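Local coordinates for protein retinol dehydratase (Spodoptera frugiperda, PDB 1FMJ) that probably acts as a retinol dehydratase built on a sulfotransferase fold, and binds retinol and adenosine-3'-5'-diphosphate, at residues Ala184-Arg188 / Arg345-Met349; Tyr227-Lys232 / Thr342-Tyr346. All blocks are in the same frame, centred on the assembly; numbering follows the deposited sequence.

Both interactions tie the tail that follows helix 325-338 to the sulfotransferase core, and they share Tyr346, whose ring packs in both and whose hydroxyl bonds in interaction 2. Their centres lie about 9 Å apart, and both are mostly buried. Interaction 1 fixes the tail to the turn between strand 179-184 and helix 187-200, one residue of which reaches the nucleotide; its outer end, at Met349, is exposed. Interaction 2 fixes it to helix 227-235 through a hydroxyl pair and aliphatic packing. Interaction 1 meets the tail by van der Waals contact alone, its ion pair lying within 184-188, whereas a hydrogen bond crosses interaction 2. Pro187 CG packs on Tyr227 CE2 at 3.3 Å, joining the two.

Interaction 1 of 2, residues Ala184-Arg188 / Arg345-Met349; sequences ARDPR and RYPNM. With A3P (adenosine-3'-5'-diphosphate), chain G.
The turn Ala184-Arg188, leaving a strand and entering a helix, comes closest to the irregular tail Arg345-Met349 at Asp186 and Tyr346, whose CA atoms are 6.7 Å apart. Tyr346 brings the CD2/CE2 side of its ring to the turn: CE2 is 3.5 Å from Arg185 O and meets Ala184 CB, while Pro187 CD sits over one face, offset toward the rim. Phe247 meets this ring edge-to-face, and the hydroxyl is bonded to Tyr227. Asp186 is the N-cap of helix 187-200. Its CG stands anti to the backbone N (chi1 -173°), which lets OD1 take Arg188 N at 2.9 Å on its anti side and Arg188 NE on its syn side. Arg188 NH2 reaches Asp186 OD2 at 2.8 Å, so the guanidinium grips the carboxylate side-on, nearly in plane. Met349 CG rests 3.6 Å from Arg188 NH2, and Trp319 adds a cation-pi contact to the guanidinium. With an asparagine here in place of the aspartate the carboxylate charge is gone, and the Arg188 guanidinium would probably lose its charge partner and turn more easily. Arg185, extended from CG to NE, runs the other way to the nucleotide, where NH2 meets A3P O3P at 2.8 Å and NH1 meets A3P O3' at 3.0 Å. This strand-turn-helix, with an arginine on the 3'-phosphate, is characteristic of the nucleotide site of the sulfotransferase fold.

Interaction 2 of 2, residues Tyr227-Lys232 / Thr342-Tyr346; sequences YFEHVK and TDLRY
Tyr227 sets its CG anti to the backbone N (chi1 171°) and Tyr346 sets its own anti to the carbonyl carbon (chi1 -70°), which brings the two phenols together from opposite directions. Their OH atoms, Tyr227 OH and Tyr346 OH, lie 2.7 Å apart in a hydrogen bond, with Tyr346 OH close to the plane of the Tyr227 ring at its edge. Val231 flanks the pair: its CG2 is 3.7 Å from Tyr346 OH and also sits over the rim of one face of the Tyr227 ring. Phe228 CE2 approaches Tyr346 CE1 at 4.1 Å, and Trp334 meets the Phe228 ring edge-to-face. Two residues before Tyr346, Leu344 CD2 meets Val231 CG1 at 3.9 Å and touches the edge of the Phe228 ring, with the aliphatic part of Lys232 beside it. Lys232 NZ, near Thr342 CG2, is bonded to Asn338 O. Within the tail, Arg345 NH1 bonds to both Thr342 O and Leu344 O, at 3.2 and 2.9 Å. Tyr227 OH also makes a weak bond to Arg185 O, so the phenol pair extends a short polar chain from the tail to the turn at the nucleotide, satisfying two buried hydroxyls within otherwise largely apolar surroundings.

Interaction 1 of 2, residues Ala184-Arg188 / Arg345-Met349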
# COMPACT_ATOMS: atom_id res chain seq x y z
N ALA A 184 -6.16 -8.06 0.36
CA ALA A 184 -5.25 -8.98 -0.30
C ALA A 184 -5.73 -9.09 -1.74
O ALA A 184 -6.91 -8.88 -2.03
CB ALA A 184 -5.27 -10.35 0.36
N ARG A 185 -4.82 -9.41 -2.65
CA ARG A 185 -5.15 -9.51 -4.06
C ARG A 185 -4.20 -10.52 -4.69
O ARG A 185 -3.08 -10.69 -4.23
CB ARG A 185 -4.96 -8.14 -4.71
CG ARG A 185 -5.37 -8.05 -6.18
CD ARG A 185 -5.00 -6.68 -6.74
NE ARG A 185 -5.45 -6.54 -8.13
CZ ARG A 185 -5.21 -5.49 -8.90
NH1 ARG A 185 -4.50 -4.45 -8.44
NH2 ARG A 185 -5.67 -5.47 -10.15
N ASP A 186 -4.66 -11.19 -5.75
CA ASP A 186 -3.83 -12.17 -6.45
C ASP A 186 -2.45 -11.53 -6.61
O ASP A 186 -2.35 -10.44 -7.15
CB ASP A 186 -4.43 -12.45 -7.83
CG ASP A 186 -3.74 -13.58 -8.56
OD1 ASP A 186 -2.49 -13.61 -8.62
OD2 ASP A 186 -4.47 -14.45 -9.08
N PRO A 187 -1.39 -12.21 -6.15
CA PRO A 187 -0.00 -11.72 -6.22
C PRO A 187 0.47 -11.33 -7.63
O PRO A 187 1.28 -10.41 -7.80
CB PRO A 187 0.82 -12.89 -5.67
CG PRO A 187 -0.16 -13.71 -4.92
CD PRO A 187 -1.42 -13.61 -5.70
N ARG A 188 -0.01 -12.05 -8.63
CA ARG A 188 0.41 -11.78 -10.00
C ARG A 188 -0.07 -10.43 -10.52
O ARG A 188 0.69 -9.72 -11.19
CB ARG A 188 -0.04 -12.93 -10.90
CG ARG A 188 0.71 -14.22 -10.55
CD ARG A 188 0.02 -15.45 -11.09
NE ARG A 188 -1.31 -15.60 -10.52
CZ ARG A 188 -2.07 -16.68 -10.69
NH1 ARG A 188 -1.62 -17.69 -11.41
NH2 ARG A 188 -3.27 -16.73 -10.13
N ARG A 345 -6.49 -19.20 0.65
CA ARG A 345 -6.92 -19.42 -0.73
C ARG A 345 -7.45 -18.12 -1.34
O ARG A 345 -8.16 -17.36 -0.68
CB ARG A 345 -8.03 -20.47 -0.79
CG ARG A 345 -7.60 -21.90 -0.45
CD ARG A 345 -6.69 -22.49 -1.52
NE ARG A 345 -6.41 -23.91 -1.29
CZ ARG A 345 -5.70 -24.39 -0.27
NH1 ARG A 345 -5.18 -23.57 0.63
NH2 ARG A 345 -5.52 -25.69 -0.15
N TYR A 346 -7.10 -17.87 -2.60
CA TYR A 346 -7.58 -16.68 -3.28
C TYR A 346 -8.82 -17.03 -4.11
O TYR A 346 -8.80 -17.96 -4.91
CB TYR A 346 -6.50 -16.08 -4.18
CG TYR A 346 -5.38 -15.45 -3.40
CD1 TYR A 346 -4.40 -16.23 -2.78
CD2 TYR A 346 -5.30 -14.06 -3.25
CE1 TYR A 346 -3.39 -15.65 -2.03
CE2 TYR A 346 -4.30 -13.48 -2.50
CZ TYR A 346 -3.35 -14.28 -1.90
OH TYR A 346 -2.34 -13.71 -1.16
N PRO A 347 -9.91 -16.28 -3.91
CA PRO A 347 -11.21 -16.43 -4.58
C PRO A 347 -11.14 -16.65 -6.09
O PRO A 347 -11.88 -17.46 -6.64
CB PRO A 347 -11.92 -15.13 -4.23
CG PRO A 347 -11.41 -14.83 -2.87
CD PRO A 347 -9.94 -15.11 -3.00
N ASN A 348 -10.26 -15.91 -6.76
CA ASN A 348 -10.13 -16.00 -8.21
C ASN A 348 -9.39 -17.23 -8.71
O ASN A 348 -9.69 -17.75 -9.79
CB ASN A 348 -9.46 -14.73 -8.74
N MET A 349 -8.41 -17.69 -7.93
CA MET A 349 -7.62 -18.85 -8.32
C MET A 349 -8.46 -20.12 -8.34
O MET A 349 -9.59 -20.08 -7.80
CB MET A 349 -6.44 -19.04 -7.36
CG MET A 349 -5.41 -17.94 -7.46
SD MET A 349 -4.10 -18.13 -6.25
CE MET A 349 -3.26 -19.56 -6.89
P1 A3P G . -4.47 -1.86 -11.21
O1P A3P G . -3.08 -1.39 -11.30
O2P A3P G . -5.37 -1.07 -12.06
O3P A3P G . -4.55 -3.29 -11.58
P2 A3P G . -3.94 0.39 -3.98
O4P A3P G . -4.96 1.41 -3.72
O5P A3P G . -3.81 -0.52 -2.83
O6P A3P G . -2.64 1.05 -4.30
O5' A3P G . -4.38 -0.47 -5.23
C5' A3P G . -4.56 0.12 -6.51
C4' A3P G . -5.25 -0.86 -7.47
O4' A3P G . -6.69 -0.74 -7.27
C3' A3P G . -5.01 -0.51 -8.94
O3' A3P G . -4.96 -1.74 -9.70
C2' A3P G . -6.18 0.41 -9.22
O2' A3P G . -6.46 0.76 -10.57
C1' A3P G . -7.30 -0.34 -8.50
N9 A3P G . -8.47 0.50 -8.24
C8 A3P G . -8.54 1.78 -7.69
N7 A3P G . -9.74 2.27 -7.59
C5 A3P G . -10.55 1.26 -8.10
C6 A3P G . -11.97 1.13 -8.28
N6 A3P G . -12.84 2.08 -7.94
N1 A3P G . -12.46 -0.06 -8.83
C2 A3P G . -11.60 -1.06 -9.19
N3 A3P G . -10.23 -1.05 -9.07
C4 A3P G . -9.77 0.14 -8.51

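Interaction 2 of 2, residues Tyr227-Lys232 / Thr342-Tyr346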
# COMPACT_ATOMS: atom_id res chain seq x y z
N TYR A 227 6.00 -11.21 0.02
CA TYR A 227 4.58 -11.02 -0.15
C TYR A 227 3.70 -11.94 0.71
O TYR A 227 2.81 -11.48 1.42
CB TYR A 227 4.19 -11.21 -1.62
CG TYR A 227 2.70 -11.23 -1.81
CD1 TYR A 227 1.96 -10.05 -1.84
CD2 TYR A 227 2.00 -12.44 -1.89
CE1 TYR A 227 0.58 -10.07 -1.94
CE2 TYR A 227 0.61 -12.47 -1.99
CZ TYR A 227 -0.09 -11.28 -2.01
OH TYR A 227 -1.47 -11.30 -2.08
N PHE A 228 3.94 -13.24 0.65
CA PHE A 228 3.11 -14.15 1.43
C PHE A 228 3.23 -14.03 2.94
O PHE A 228 2.26 -14.30 3.65
CB PHE A 228 3.34 -15.58 0.98
CG PHE A 228 2.64 -15.92 -0.29
CD1 PHE A 228 3.33 -16.00 -1.49
CD2 PHE A 228 1.26 -16.13 -0.29
CE1 PHE A 228 2.66 -16.29 -2.67
CE2 PHE A 228 0.59 -16.41 -1.47
CZ PHE A 228 1.29 -16.49 -2.66
N GLU A 229 4.39 -13.64 3.45
CA GLU A 229 4.53 -13.48 4.89
C GLU A 229 3.66 -12.30 5.33
O GLU A 229 3.07 -12.31 6.41
CB GLU A 229 5.99 -13.22 5.28
CG GLU A 229 6.92 -14.41 5.01
CD GLU A 229 6.32 -15.72 5.48
OE1 GLU A 229 5.80 -15.76 6.62
OE2 GLU A 229 6.36 -16.71 4.72
N HIS A 230 3.56 -11.30 4.46
CA HIS A 230 2.76 -10.11 4.75
C HIS A 230 1.29 -10.52 4.84
O HIS A 230 0.59 -10.20 5.81
CB HIS A 230 2.97 -9.07 3.63
CG HIS A 230 2.47 -7.70 3.95
ND1 HIS A 230 1.14 -7.44 4.24
CD2 HIS A 230 3.10 -6.50 3.97
CE1 HIS A 230 0.98 -6.14 4.42
NE2 HIS A 230 2.15 -5.55 4.26
N VAL A 231 0.81 -11.24 3.83
CA VAL A 231 -0.57 -11.70 3.80
C VAL A 231 -0.89 -12.69 4.93
O VAL A 231 -1.92 -12.57 5.59
CB VAL A 231 -0.90 -12.41 2.48
CG1 VAL A 231 -2.35 -12.93 2.51
CG2 VAL A 231 -0.71 -11.45 1.31
N LYS A 232 -0.02 -13.67 5.13
CA LYS A 232 -0.25 -14.68 6.16
C LYS A 232 -0.44 -14.10 7.56
O LYS A 232 -1.27 -14.58 8.32
CB LYS A 232 0.87 -15.72 6.15
CG LYS A 232 0.87 -16.55 4.88
CD LYS A 232 1.79 -17.75 4.97
CE LYS A 232 1.63 -18.62 3.74
NZ LYS A 232 2.38 -19.89 3.89
N THR A 342 -1.54 -24.61 4.63
CA THR A 342 -2.25 -23.43 5.12
C THR A 342 -3.62 -23.44 4.47
O THR A 342 -3.81 -24.05 3.43
CB THR A 342 -1.53 -22.12 4.75
OG1 THR A 342 -2.26 -21.01 5.29
CG2 THR A 342 -1.46 -21.96 3.24
N ASP A 343 -4.59 -22.78 5.09
CA ASP A 343 -5.93 -22.74 4.52
C ASP A 343 -6.14 -21.48 3.67
O ASP A 343 -7.25 -21.20 3.21
CB ASP A 343 -6.99 -22.83 5.62
CG ASP A 343 -6.89 -21.70 6.63
OD1 ASP A 343 -5.81 -21.08 6.75
OD2 ASP A 343 -7.90 -21.44 7.31
N LEU A 344 -5.06 -20.73 3.45
CA LEU A 344 -5.13 -19.52 2.63
C LEU A 344 -5.47 -19.86 1.18
O LEU A 344 -4.82 -20.71 0.56
CB LEU A 344 -3.78 -18.78 2.67
CG LEU A 344 -3.71 -17.50 1.81
CD1 LEU A 344 -4.85 -16.57 2.20
CD2 LEU A 344 -2.36 -16.83 2.02
N ARG A 345 -6.49 -19.20 0.65
CA ARG A 345 -6.92 -19.42 -0.73
C ARG A 345 -7.45 -18.12 -1.34
O ARG A 345 -8.16 -17.36 -0.68
CB ARG A 345 -8.03 -20.47 -0.79
CG ARG A 345 -7.60 -21.90 -0.45
CD ARG A 345 -6.69 -22.49 -1.52
NE ARG A 345 -6.41 -23.91 -1.29
CZ ARG A 345 -5.70 -24.39 -0.27
NH1 ARG A 345 -5.18 -23.57 0.63
NH2 ARG A 345 -5.52 -25.69 -0.15
N TYR A 346 -7.10 -17.87 -2.60
CA TYR A 346 -7.58 -16.68 -3.28
C TYR A 346 -8.82 -17.03 -4.11
O TYR A 346 -8.80 -17.96 -4.91
CB TYR A 346 -6.50 -16.08 -4.18
CG TYR A 346 -5.38 -15.45 -3.40
CD1 TYR A 346 -4.40 -16.23 -2.78
CD2 TYR A 346 -5.30 -14.06 -3.25
CE1 TYR A 346 -3.39 -15.65 -2.03
CE2 TYR A 346 -4.30 -13.48 -2.50
CZ TYR A 346 -3.35 -14.28 -1.90
OH TYR A 346 -2.34 -13.71 -1.16